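Local coordinates for protein decaprenyl diphosphate synthase (Rhodobacter capsulatus, PDB 3MZV) that probably extends farnesyl diphosphate with successive isopentenyl diphosphate units, using magnesium, into the long all-trans prenyl diphosphate that supplies the side chain of isoprenoid quinones, at residues 31-36 with 43-48; 93-98 with 112-117; 170-175 with 219-224. All blocks are in the same frame, centred on the assembly; numbering follows the deposited sequence.

Interaction 1 of 3, residues 31-36 with 43-48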
ATOM      1  N   GLU B  31       6.185  17.697   4.800  1.00 52.00           N
ATOM      2  CA  GLU B  31       7.423  17.167   5.349  1.00 52.48           C
ATOM      3  C   GLU B  31       7.572  15.653   5.083  1.00 51.56           C
ATOM      4  O   GLU B  31       8.639  15.208   4.635  1.00 52.53           O
ATOM      5  CB  GLU B  31       7.525  17.541   6.836  1.00 52.20           C
ATOM      6  CG  GLU B  31       8.518  16.812   7.693  1.00 54.13           C
ATOM      7  CD  GLU B  31       8.196  16.996   9.188  1.00 57.09           C
ATOM      8  OE1 GLU B  31       7.750  18.127   9.552  1.00 60.39           O
ATOM      9  OE2 GLU B  31       8.360  16.028   9.992  1.00 56.15           O
ATOM     10  N   ARG B  32       6.519  14.872   5.303  1.00 49.24           N
ATOM     11  CA  ARG B  32       6.654  13.422   5.204  1.00 48.00           C
ATOM     12  C   ARG B  32       6.466  12.841   3.784  1.00 47.78           C
ATOM     13  O   ARG B  32       6.838  11.677   3.554  1.00 47.97           O
ATOM     14  CB  ARG B  32       5.698  12.720   6.196  1.00 47.09           C
ATOM     15  CG  ARG B  32       5.953  13.048   7.662  1.00 45.01           C
ATOM     16  CD  ARG B  32       7.383  12.792   8.084  1.00 47.02           C
ATOM     17  NE  ARG B  32       7.593  13.220   9.467  1.00 45.75           N
ATOM     18  CZ  ARG B  32       7.670  12.400  10.507  1.00 44.00           C
ATOM     19  NH1 ARG B  32       7.569  11.067  10.343  1.00 40.98           N
ATOM     20  NH2 ARG B  32       7.868  12.918  11.720  1.00 42.60           N
ATOM     21  N   MET B  33       5.907  13.611   2.839  1.00 46.14           N
ATOM     22  CA  MET B  33       5.740  13.124   1.457  1.00 45.81           C
ATOM     23  C   MET B  33       7.035  13.334   0.666  1.00 46.63           C
ATOM     24  O   MET B  33       7.124  12.968  -0.495  1.00 46.16           O
ATOM     25  CB  MET B  33       4.591  13.826   0.729  1.00 45.31           C
ATOM     26  CG  MET B  33       4.951  15.262   0.292  1.00 46.83           C
ATOM     27  SD  MET B  33       3.590  16.393  -0.156  1.00 42.22           S
ATOM     28  CE  MET B  33       2.137  15.578  -0.601  1.00 49.03           C
ATOM     29  N   SER B  34       8.028  13.929   1.306  1.00 46.97           N
ATOM     30  CA  SER B  34       9.265  14.281   0.636  1.00 48.92           C
ATOM     31  C   SER B  34      10.136  13.025   0.418  1.00 49.22           C
ATOM     32  O   SER B  34      10.029  12.009   1.146  1.00 46.43           O
ATOM     33  CB  SER B  34       9.996  15.348   1.444  1.00 49.44           C
ATOM     34  OG  SER B  34      10.673  14.786   2.553  1.00 51.37           O
ATOM     35  N   SER B  35      10.974  13.080  -0.616  1.00 50.31           N
ATOM     36  CA  SER B  35      11.847  11.971  -0.922  1.00 51.67           C
ATOM     37  C   SER B  35      13.166  12.555  -1.357  1.00 53.91           C
ATOM     38  O   SER B  35      13.184  13.391  -2.240  1.00 53.66           O
ATOM     39  CB  SER B  35      11.239  11.075  -2.016  1.00 51.81           C
ATOM     40  OG  SER B  35      12.250  10.276  -2.644  1.00 52.78           O
ATOM     41  N   GLU B  36      14.243  12.109  -0.725  1.00 56.19           N
ATOM     42  CA  GLU B  36      15.578  12.622  -0.998  1.00 59.66           C
ATOM     43  C   GLU B  36      16.147  12.005  -2.292  1.00 62.01           C
ATOM     44  O   GLU B  36      17.033  12.591  -2.921  1.00 63.29           O
ATOM     45  CB  GLU B  36      16.513  12.403   0.218  1.00 59.89           C
ATOM     46  CG  GLU B  36      17.641  11.360   0.041  1.00 63.73           C
ATOM     47  CD  GLU B  36      18.502  11.176   1.298  1.00 67.28           C
ATOM     48  OE1 GLU B  36      19.753  11.282   1.203  1.00 70.41           O
ATOM     49  OE2 GLU B  36      17.928  10.932   2.384  1.00 68.47           O
ATOM     50  N   GLU B  43       6.304  15.340  -6.313  1.00 66.30           N
ATOM     51  CA  GLU B  43       5.661  15.861  -7.542  1.00 67.62           C
ATOM     52  C   GLU B  43       4.307  15.206  -7.740  1.00 66.59           C
ATOM     53  O   GLU B  43       3.309  15.901  -7.894  1.00 67.20           O
ATOM     54  CB  GLU B  43       6.509  15.641  -8.802  1.00 69.05           C
ATOM     55  CG  GLU B  43       7.476  16.776  -9.104  1.00 71.29           C
ATOM     56  CD  GLU B  43       8.711  16.302  -9.868  1.00 73.49           C
ATOM     57  OE1 GLU B  43       8.529  15.611 -10.902  1.00 73.75           O
ATOM     58  OE2 GLU B  43       9.845  16.604  -9.406  1.00 72.51           O
ATOM     59  N   VAL B  44       4.275  13.874  -7.730  1.00 65.45           N
ATOM     60  CA  VAL B  44       2.998  13.143  -7.869  1.00 64.92           C
ATOM     61  C   VAL B  44       2.008  13.429  -6.715  1.00 63.81           C
ATOM     62  O   VAL B  44       0.806  13.611  -6.939  1.00 63.37           O
ATOM     63  CB  VAL B  44       3.226  11.611  -7.972  1.00 64.48           C
ATOM     64  CG1 VAL B  44       1.883  10.861  -7.951  1.00 63.01           C
ATOM     65  CG2 VAL B  44       4.049  11.264  -9.241  1.00 65.73           C
ATOM     66  N   THR B  45       2.518  13.451  -5.485  1.00 63.30           N
ATOM     67  CA  THR B  45       1.678  13.729  -4.304  1.00 62.40           C
ATOM     68  C   THR B  45       1.110  15.152  -4.322  1.00 63.28           C
ATOM     69  O   THR B  45      -0.088  15.351  -4.055  1.00 61.22           O
ATOM     70  CB  THR B  45       2.452  13.542  -2.967  1.00 61.57           C
ATOM     71  OG1 THR B  45       3.231  12.333  -3.007  1.00 61.17           O
ATOM     72  CG2 THR B  45       1.459  13.503  -1.795  1.00 59.58           C
ATOM     73  N   ALA B  46       1.990  16.123  -4.608  1.00 64.88           N
ATOM     74  CA  ALA B  46       1.586  17.501  -4.821  1.00 66.94           C
ATOM     75  C   ALA B  46       0.381  17.521  -5.737  1.00 68.55           C
ATOM     76  O   ALA B  46      -0.655  18.073  -5.393  1.00 68.24           O
ATOM     77  CB  ALA B  46       2.742  18.330  -5.454  1.00 68.13           C
ATOM     78  N   HIS B  47       0.528  16.862  -6.885  1.00 71.46           N
ATOM     79  CA  HIS B  47      -0.456  16.899  -7.977  1.00 73.70           C
ATOM     80  C   HIS B  47      -1.844  16.360  -7.589  1.00 73.98           C
ATOM     81  O   HIS B  47      -2.845  16.748  -8.190  1.00 74.45           O
ATOM     82  CB  HIS B  47       0.111  16.161  -9.220  1.00 74.91           C
ATOM     83  CG  HIS B  47      -0.837  16.087 -10.378  1.00 76.70           C
ATOM     84  ND1 HIS B  47      -0.896  17.057 -11.359  1.00 79.62           N
ATOM     85  CD2 HIS B  47      -1.768  15.158 -10.711  1.00 77.57           C
ATOM     86  CE1 HIS B  47      -1.826  16.733 -12.241  1.00 80.02           C
ATOM     87  NE2 HIS B  47      -2.370  15.585 -11.873  1.00 78.97           N
ATOM     88  N   LEU B  48      -1.922  15.478  -6.590  1.00 74.27           N
ATOM     89  CA  LEU B  48      -3.229  14.988  -6.131  1.00 74.48           C
ATOM     90  C   LEU B  48      -3.863  15.901  -5.070  1.00 74.81           C
ATOM     91  O   LEU B  48      -5.080  16.082  -5.051  1.00 74.05           O
ATOM     92  CB  LEU B  48      -3.131  13.548  -5.606  1.00 73.55           C
ATOM     93  CG  LEU B  48      -4.476  12.837  -5.366  1.00 73.88           C
ATOM     94  CD1 LEU B  48      -5.450  12.960  -6.556  1.00 74.01           C
ATOM     95  CD2 LEU B  48      -4.255  11.349  -5.002  1.00 74.20           C
TER
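M33 meets T45 through a thioether end whose modelled position is doubtful: its CE methyl stands nearer the T45 CG2 methyl than two carbons can sit, so the exact place of CE carries no weight. The sounder evidence lies further back along the side chain, where M33 SD is 3.9 Å from T45 CG2 and M33 CB is 4.0 Å from the same methyl. The backbones agree, with M33 CA and T45 CA 7.1 Å apart, the closest CA pair of the two segments. The T45 chi1 of -44° puts CG2 anti to the backbone N, on the side where M33 lies, and lays OG1 beside that N, where the hydroxyl bonds to the I41 carbonyl one helical turn earlier. A46 joins marginally, and no hydrogen bond crosses between the segments. On the M33 side the chain leaving the helix is fastened locally. S34 OG donates to E31 O at 2.9 Å, and R32 NE meets E31 OE2 at 3.0 Å, nearly in the guanidinium plane, while R32 NH2 has a second acid in D134. T45 also packs on V120 and L124 of helix 114-133, and S35 OG bonds to E153 of the second subunit. The arrangement is that of two consecutive helices, 19-32 and 40-49, joined by a short connection and closed by apolar contact, within the all-helical fold of the polyprenyl synthases.

Interaction 2 of 3, residues 93-98 with 112-117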
ATOM      1  N   ASP B  93      -6.970   3.495  -6.533  1.00 43.38           N
ATOM      2  CA  ASP B  93      -8.302   3.343  -7.161  1.00 46.04           C
ATOM      3  C   ASP B  93      -8.232   3.735  -8.642  1.00 46.79           C
ATOM      4  O   ASP B  93      -8.962   3.169  -9.444  1.00 47.63           O
ATOM      5  CB  ASP B  93      -9.391   4.171  -6.393  1.00 46.50           C
ATOM      6  CG  ASP B  93     -10.868   3.656  -6.606  1.00 51.97           C
ATOM      7  OD1 ASP B  93     -11.170   2.475  -6.942  1.00 56.54           O
ATOM      8  OD2 ASP B  93     -11.786   4.486  -6.404  1.00 61.66           O
ATOM      9  N   ASP B  94      -7.333   4.656  -9.003  1.00 47.49           N
ATOM     10  CA  ASP B  94      -7.197   5.147 -10.383  1.00 49.56           C
ATOM     11  C   ASP B  94      -6.351   4.234 -11.269  1.00 51.97           C
ATOM     12  O   ASP B  94      -6.532   4.209 -12.483  1.00 52.46           O
ATOM     13  CB  ASP B  94      -6.543   6.542 -10.416  1.00 50.34           C
ATOM     14  CG  ASP B  94      -7.492   7.671  -9.980  1.00 50.12           C
ATOM     15  OD1 ASP B  94      -8.715   7.462  -9.904  1.00 51.60           O
ATOM     16  OD2 ASP B  94      -6.991   8.790  -9.733  1.00 54.75           O
ATOM     17  N   VAL B  95      -5.387   3.526 -10.694  1.00 52.84           N
ATOM     18  CA  VAL B  95      -4.728   2.454 -11.421  1.00 55.19           C
ATOM     19  C   VAL B  95      -5.751   1.349 -11.683  1.00 57.08           C
ATOM     20  O   VAL B  95      -5.933   0.926 -12.830  1.00 58.41           O
ATOM     21  CB  VAL B  95      -3.496   1.923 -10.662  1.00 55.25           C
ATOM     22  CG1 VAL B  95      -2.916   0.687 -11.356  1.00 54.76           C
ATOM     23  CG2 VAL B  95      -2.430   3.025 -10.593  1.00 55.43           C
ATOM     24  N   VAL B  96      -6.456   0.945 -10.626  1.00 58.54           N
ATOM     25  CA  VAL B  96      -7.435  -0.163 -10.659  1.00 60.13           C
ATOM     26  C   VAL B  96      -8.491  -0.029 -11.802  1.00 62.37           C
ATOM     27  O   VAL B  96      -8.597  -0.930 -12.655  1.00 62.58           O
ATOM     28  CB  VAL B  96      -8.074  -0.365  -9.238  1.00 58.93           C
ATOM     29  CG1 VAL B  96      -9.334  -1.204  -9.268  1.00 58.55           C
ATOM     30  CG2 VAL B  96      -7.038  -1.006  -8.300  1.00 59.70           C
ATOM     31  N   ASP B  97      -9.258   1.065 -11.842  1.00 63.72           N
ATOM     32  CA  ASP B  97     -10.170   1.298 -13.006  1.00 65.60           C
ATOM     33  C   ASP B  97      -9.534   2.117 -14.170  1.00 67.56           C
ATOM     34  O   ASP B  97     -10.228   2.532 -15.113  1.00 68.06           O
ATOM     35  CB  ASP B  97     -11.558   1.841 -12.568  1.00 65.34           C
ATOM     36  CG  ASP B  97     -11.486   3.125 -11.764  1.00 65.60           C
ATOM     37  OD1 ASP B  97     -10.666   3.995 -12.097  1.00 69.27           O
ATOM     38  OD2 ASP B  97     -12.266   3.275 -10.796  1.00 66.67           O
ATOM     39  N   GLU B  98      -8.206   2.279 -14.115  1.00 69.01           N
ATOM     40  CA  GLU B  98      -7.403   2.951 -15.147  1.00 70.93           C
ATOM     41  C   GLU B  98      -8.086   4.269 -15.605  1.00 71.64           C
ATOM     42  O   GLU B  98      -8.490   4.426 -16.773  1.00 73.30           O
ATOM     43  CB  GLU B  98      -7.041   1.961 -16.287  1.00 72.27           C
ATOM     44  CG  GLU B  98      -5.630   1.277 -16.155  1.00 73.90           C
ATOM     45  CD  GLU B  98      -5.603  -0.151 -15.504  1.00 75.67           C
ATOM     46  OE1 GLU B  98      -6.674  -0.788 -15.361  1.00 76.96           O
ATOM     47  OE2 GLU B  98      -4.489  -0.651 -15.149  1.00 72.82           O
ATOM     48  N   TRP B 112       1.784  10.149 -15.678  1.00 72.60           N
ATOM     49  CA  TRP B 112       3.036   9.393 -15.552  1.00 72.51           C
ATOM     50  C   TRP B 112       2.846   7.954 -16.068  1.00 72.10           C
ATOM     51  O   TRP B 112       2.887   7.723 -17.281  1.00 73.01           O
ATOM     52  CB  TRP B 112       3.537   9.414 -14.098  1.00 71.76           C
ATOM     53  CG  TRP B 112       4.050  10.746 -13.641  1.00 72.50           C
ATOM     54  CD1 TRP B 112       5.305  11.239 -13.815  1.00 74.34           C
ATOM     55  CD2 TRP B 112       3.318  11.749 -12.927  1.00 72.80           C
ATOM     56  NE1 TRP B 112       5.410  12.487 -13.252  1.00 74.28           N
ATOM     57  CE2 TRP B 112       4.201  12.830 -12.706  1.00 73.70           C
ATOM     58  CE3 TRP B 112       2.003  11.843 -12.459  1.00 72.54           C
ATOM     59  CZ2 TRP B 112       3.809  13.997 -12.030  1.00 74.08           C
ATOM     60  CZ3 TRP B 112       1.607  13.002 -11.784  1.00 72.80           C
ATOM     61  CH2 TRP B 112       2.514  14.062 -11.576  1.00 73.31           C
ATOM     62  N   ASP B 113       2.654   7.001 -15.147  1.00 69.63           N
ATOM     63  CA  ASP B 113       2.276   5.624 -15.473  1.00 68.73           C
ATOM     64  C   ASP B 113       1.662   4.926 -14.241  1.00 66.56           C
ATOM     65  O   ASP B 113       1.663   5.481 -13.116  1.00 65.06           O
ATOM     66  CB  ASP B 113       3.464   4.828 -16.054  1.00 70.15           C
ATOM     67  CG  ASP B 113       4.734   4.904 -15.196  1.00 70.32           C
ATOM     68  OD1 ASP B 113       4.657   5.028 -13.958  1.00 68.02           O
ATOM     69  OD2 ASP B 113       5.836   4.804 -15.774  1.00 73.35           O
ATOM     70  N   ASN B 114       1.096   3.739 -14.464  1.00 65.22           N
ATOM     71  CA  ASN B 114       0.443   2.973 -13.402  1.00 62.78           C
ATOM     72  C   ASN B 114       1.414   2.651 -12.304  1.00 61.42           C
ATOM     73  O   ASN B 114       1.088   2.779 -11.127  1.00 58.65           O
ATOM     74  CB  ASN B 114      -0.119   1.657 -13.935  1.00 63.03           C
ATOM     75  CG  ASN B 114      -1.468   1.812 -14.588  1.00 62.91           C
ATOM     76  OD1 ASN B 114      -2.161   2.809 -14.412  1.00 59.27           O
ATOM     77  ND2 ASN B 114      -1.864   0.791 -15.331  1.00 65.82           N
ATOM     78  N   LYS B 115       2.606   2.220 -12.699  1.00 62.65           N
ATOM     79  CA  LYS B 115       3.642   1.869 -11.745  1.00 62.56           C
ATOM     80  C   LYS B 115       3.928   3.053 -10.828  1.00 62.06           C
ATOM     81  O   LYS B 115       4.164   2.843  -9.636  1.00 60.92           O
ATOM     82  CB  LYS B 115       4.915   1.399 -12.443  1.00 64.44           C
ATOM     83  N   SER B 116       3.880   4.282 -11.363  1.00 61.85           N
ATOM     84  CA  SER B 116       4.162   5.487 -10.552  1.00 60.61           C
ATOM     85  C   SER B 116       3.091   5.755  -9.529  1.00 57.45           C
ATOM     86  O   SER B 116       3.395   5.967  -8.371  1.00 57.46           O
ATOM     87  CB  SER B 116       4.371   6.740 -11.413  1.00 62.00           C
ATOM     88  OG  SER B 116       5.628   6.686 -12.075  1.00 62.64           O
ATOM     89  N   SER B 117       1.840   5.756  -9.949  1.00 55.16           N
ATOM     90  CA  SER B 117       0.779   5.925  -9.021  1.00 52.54           C
ATOM     91  C   SER B 117       0.725   4.804  -7.947  1.00 49.21           C
ATOM     92  O   SER B 117       0.370   5.070  -6.787  1.00 46.86           O
ATOM     93  CB  SER B 117      -0.536   6.027  -9.755  1.00 52.85           C
ATOM     94  OG  SER B 117      -0.462   7.102 -10.690  1.00 57.64           O
TER
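D113 OD1 is gripped by two groups of S116, and this cap opens the helix whose first residue, N114, makes the contact with V95 and E98. S116 OG donates to D113 OD1 at 2.7 Å and S116 N donates to it at 2.8 Å, from opposite faces of the carboxylate plane. D113 is thus the N-cap, and its neighbour N114 is directed at the other segment. There V95 carries most of the apolar contact by dividing its two methyls: CG1 lies against the N114 amide carbon, CG, at 3.7 Å, whereas CG2 reaches S117 CB at 3.6 Å. Chi1 of 173° sets V95 CG1 anti to the backbone N and leaves CG2 beside that N, where it also meets N114 O. The polar link is poorer. N114 ND2 donates to E98 OE2 at 3.0 Å, but the N-H...O angle of 122° makes it weak, and the amide and carboxylate planes stand 53° apart. E98 has positive phi as the C-prime residue of a Schellman motif: its N bonds to V95 O at 2.9 Å, and S99 N returns to D94 O. N114 also packs on N114 of the second subunit. D93 and D94 on the last turn of helix 74-96, which the Schellman motif ends, and D97 just past it have the DDxxD spacing of the first aspartate-rich motif of trans-prenyl synthases. In relatives it binds magnesium and the allylic diphosphate, and D94 is here salt-bridged to R102.

Interaction 3 of 3, residues 170-175 with 219-224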
ATOM      1  N   ASP B 170     -27.467  -5.502   1.656  1.00 40.04           N
ATOM      2  CA  ASP B 170     -26.516  -5.823   2.715  1.00 40.83           C
ATOM      3  C   ASP B 170     -25.094  -5.831   2.157  1.00 40.66           C
ATOM      4  O   ASP B 170     -24.193  -5.242   2.750  1.00 39.28           O
ATOM      5  CB  ASP B 170     -26.859  -7.181   3.366  1.00 43.41           C
ATOM      6  CG  ASP B 170     -28.103  -7.107   4.327  1.00 48.21           C
ATOM      7  OD1 ASP B 170     -28.723  -6.024   4.495  1.00 53.60           O
ATOM      8  OD2 ASP B 170     -28.488  -8.150   4.894  1.00 55.75           O
ATOM      9  N   ILE B 171     -24.902  -6.433   0.982  1.00 39.35           N
ATOM     10  CA  ILE B 171     -23.581  -6.438   0.334  1.00 38.75           C
ATOM     11  C   ILE B 171     -23.148  -5.050  -0.027  1.00 38.47           C
ATOM     12  O   ILE B 171     -21.976  -4.680   0.177  1.00 38.25           O
ATOM     13  CB  ILE B 171     -23.535  -7.405  -0.878  1.00 39.42           C
ATOM     14  CG1 ILE B 171     -23.676  -8.825  -0.346  1.00 40.77           C
ATOM     15  CG2 ILE B 171     -22.246  -7.215  -1.726  1.00 38.87           C
ATOM     16  CD1 ILE B 171     -23.957  -9.911  -1.383  1.00 44.19           C
ATOM     17  N   TYR B 172     -24.086  -4.257  -0.567  1.00 36.94           N
ATOM     18  CA  TYR B 172     -23.789  -2.892  -0.935  1.00 36.27           C
ATOM     19  C   TYR B 172     -23.325  -2.091   0.284  1.00 35.28           C
ATOM     20  O   TYR B 172     -22.389  -1.309   0.161  1.00 35.13           O
ATOM     21  CB  TYR B 172     -24.990  -2.218  -1.618  1.00 35.78           C
ATOM     22  CG  TYR B 172     -24.907  -0.698  -1.746  1.00 36.64           C
ATOM     23  CD1 TYR B 172     -24.112  -0.116  -2.688  1.00 35.04           C
ATOM     24  CD2 TYR B 172     -25.633   0.132  -0.893  1.00 37.75           C
ATOM     25  CE1 TYR B 172     -24.027   1.245  -2.813  1.00 36.16           C
ATOM     26  CE2 TYR B 172     -25.577   1.538  -1.021  1.00 39.74           C
ATOM     27  CZ  TYR B 172     -24.759   2.078  -1.960  1.00 37.57           C
ATOM     28  OH  TYR B 172     -24.662   3.475  -2.105  1.00 41.39           O
ATOM     29  N   LEU B 173     -24.024  -2.250   1.411  1.00 35.30           N
ATOM     30  CA  LEU B 173     -23.671  -1.559   2.656  1.00 36.84           C
ATOM     31  C   LEU B 173     -22.251  -1.968   3.119  1.00 36.34           C
ATOM     32  O   LEU B 173     -21.486  -1.147   3.562  1.00 36.79           O
ATOM     33  CB  LEU B 173     -24.687  -1.847   3.757  1.00 36.99           C
ATOM     34  CG  LEU B 173     -24.317  -1.170   5.075  1.00 40.63           C
ATOM     35  CD1 LEU B 173     -24.203   0.381   4.889  1.00 45.50           C
ATOM     36  CD2 LEU B 173     -25.320  -1.520   6.178  1.00 45.08           C
ATOM     37  N   ARG B 174     -21.913  -3.229   2.957  1.00 38.08           N
ATOM     38  CA  ARG B 174     -20.575  -3.717   3.273  1.00 39.41           C
ATOM     39  C   ARG B 174     -19.517  -3.068   2.384  1.00 38.22           C
ATOM     40  O   ARG B 174     -18.449  -2.704   2.865  1.00 37.26           O
ATOM     41  CB  ARG B 174     -20.574  -5.234   3.137  1.00 41.76           C
ATOM     42  CG  ARG B 174     -19.349  -5.976   3.654  1.00 48.45           C
ATOM     43  CD  ARG B 174     -19.818  -7.289   4.352  1.00 57.68           C
ATOM     44  NE  ARG B 174     -21.053  -7.852   3.774  1.00 63.22           N
ATOM     45  CZ  ARG B 174     -21.930  -8.633   4.424  1.00 68.62           C
ATOM     46  NH1 ARG B 174     -23.013  -9.091   3.787  1.00 69.73           N
ATOM     47  NH2 ARG B 174     -21.743  -8.973   5.697  1.00 71.39           N
ATOM     48  N   VAL B 175     -19.810  -2.903   1.097  1.00 36.50           N
ATOM     49  CA  VAL B 175     -18.882  -2.287   0.177  1.00 37.15           C
ATOM     50  C   VAL B 175     -18.667  -0.846   0.563  1.00 37.71           C
ATOM     51  O   VAL B 175     -17.527  -0.367   0.611  1.00 38.56           O
ATOM     52  CB  VAL B 175     -19.379  -2.323  -1.280  1.00 37.23           C
ATOM     53  CG1 VAL B 175     -18.644  -1.290  -2.136  1.00 37.64           C
ATOM     54  CG2 VAL B 175     -19.298  -3.771  -1.846  1.00 38.82           C
ATOM     55  N   VAL B 219     -24.951   9.493  -0.937  1.00 29.86           N
ATOM     56  CA  VAL B 219     -25.182  10.757  -1.651  1.00 31.71           C
ATOM     57  C   VAL B 219     -24.447  10.763  -3.021  1.00 33.08           C
ATOM     58  O   VAL B 219     -25.015  11.072  -4.019  1.00 33.11           O
ATOM     59  CB  VAL B 219     -24.782  12.017  -0.837  1.00 31.20           C
ATOM     60  CG1 VAL B 219     -24.668  13.287  -1.741  1.00 33.13           C
ATOM     61  CG2 VAL B 219     -25.809  12.286   0.259  1.00 33.90           C
ATOM     62  N   ASP B 220     -23.205  10.359  -3.041  1.00 34.83           N
ATOM     63  CA  ASP B 220     -22.486  10.273  -4.309  1.00 36.82           C
ATOM     64  C   ASP B 220     -23.133   9.294  -5.286  1.00 37.01           C
ATOM     65  O   ASP B 220     -23.298   9.610  -6.487  1.00 37.17           O
ATOM     66  CB  ASP B 220     -21.074   9.854  -4.029  1.00 37.51           C
ATOM     67  CG  ASP B 220     -20.196  11.027  -3.646  1.00 40.42           C
ATOM     68  OD1 ASP B 220     -20.622  12.182  -3.875  1.00 44.48           O
ATOM     69  OD2 ASP B 220     -19.081  10.764  -3.162  1.00 44.49           O
ATOM     70  N   ASP B 221     -23.534   8.140  -4.762  1.00 35.90           N
ATOM     71  CA  ASP B 221     -24.174   7.105  -5.621  1.00 36.24           C
ATOM     72  C   ASP B 221     -25.514   7.600  -6.180  1.00 35.78           C
ATOM     73  O   ASP B 221     -25.850   7.321  -7.323  1.00 36.19           O
ATOM     74  CB  ASP B 221     -24.354   5.785  -4.888  1.00 35.62           C
ATOM     75  CG  ASP B 221     -23.021   5.174  -4.416  1.00 36.92           C
ATOM     76  OD1 ASP B 221     -21.948   5.614  -4.853  1.00 37.73           O
ATOM     77  OD2 ASP B 221     -23.071   4.245  -3.604  1.00 38.64           O
ATOM     78  N   LEU B 222     -26.260   8.364  -5.370  1.00 35.10           N
ATOM     79  CA  LEU B 222     -27.520   8.942  -5.794  1.00 34.88           C
ATOM     80  C   LEU B 222     -27.311   9.994  -6.894  1.00 36.44           C
ATOM     81  O   LEU B 222     -27.962   9.981  -7.951  1.00 35.31           O
ATOM     82  CB  LEU B 222     -28.235   9.538  -4.577  1.00 33.96           C
ATOM     83  CG  LEU B 222     -29.529  10.334  -4.853  1.00 35.66           C
ATOM     84  CD1 LEU B 222     -30.540   9.633  -5.766  1.00 33.07           C
ATOM     85  CD2 LEU B 222     -30.182  10.708  -3.531  1.00 35.21           C
ATOM     86  N   LEU B 223     -26.356  10.880  -6.647  1.00 37.29           N
ATOM     87  CA  LEU B 223     -26.083  11.956  -7.574  1.00 38.91           C
ATOM     88  C   LEU B 223     -25.536  11.397  -8.899  1.00 39.75           C
ATOM     89  O   LEU B 223     -25.735  11.987  -9.957  1.00 40.62           O
ATOM     90  CB  LEU B 223     -25.110  12.943  -6.948  1.00 39.16           C
ATOM     91  CG  LEU B 223     -25.579  13.817  -5.777  1.00 41.10           C
ATOM     92  CD1 LEU B 223     -24.348  14.551  -5.185  1.00 40.70           C
ATOM     93  CD2 LEU B 223     -26.676  14.824  -6.150  1.00 41.21           C
ATOM     94  N   ASP B 224     -24.911  10.232  -8.847  1.00 39.71           N
ATOM     95  CA  ASP B 224     -24.404   9.606 -10.067  1.00 41.37           C
ATOM     96  C   ASP B 224     -25.525   9.267 -11.083  1.00 43.02           C
ATOM     97  O   ASP B 224     -25.263   9.211 -12.288  1.00 43.52           O
ATOM     98  CB  ASP B 224     -23.654   8.357  -9.746  1.00 40.91           C
ATOM     99  CG  ASP B 224     -22.481   8.127 -10.695  1.00 45.28           C
ATOM    100  OD1 ASP B 224     -21.513   8.903 -10.574  1.00 46.03           O
ATOM    101  OD2 ASP B 224     -22.557   7.220 -11.558  1.00 42.50           O
TER
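Y172 and D221 carry the whole contact, since each buries about 40 Å² and no other residue of the two segments comes close. The helices stand well apart, with Y172 CA and D221 CA 11.0 Å from each other, and the long tyrosine side chain does the bridging. Its chi1 of 166° holds CG anti to the backbone N, extending the phenol from its helix; D221 comes from the opposite direction with a shorter arm. The phenol OH donates to D221 OD2. The modelled separation of Y172 OH and D221 OD2, 2.3 Å, is very short, so the bond's geometry, and anything resting on its length, is doubtful. D221 OD2 lies at the edge of the phenol, in the ring plane, with Y172 CE1 at 3.2 Å, and the carboxylate is turned 58° against the ring. Both residues are buried, and the modelled bond would give each a polar partner there. D220, D221 and D224 have the DDxxD spacing of the second aspartate-rich motif of this family, which in relatives binds magnesium; this would make Y172 a second-shell neighbour of the motif. The contact spans from helix 169-194 to helix 199-224, with T246 and helix 247-254, through M247 and I250, packed on the tyrosine. Behind the aspartate, L222 and V219 rest on helix 290-308; on the tyrosine's helix, V175 lies against helix 138-161.

Along the chain the three contacts come in series, each closing before the next opens. Interactions 1 and 2, with centres 16 Å apart, touch where V44 CG2 packs on W112 CD2 at 3.8 Å. Both reach the second subunit and both border helix 114-133, whose first turn belongs to interaction 2 and against which T45 of interaction 1 packs. Interaction 3, on helices 169-194 and 199-224, lies deeper, its centre about 11 Å from the chain's centre, 32 Å from that of interaction 1 and 23 Å from that of interaction 2. Segments 93-98 and 219-224 bear the two DDxxD motifs, consistent with the two walls of a shared, magnesium-dependent active-site cleft, while interaction 1 joins helices at the periphery.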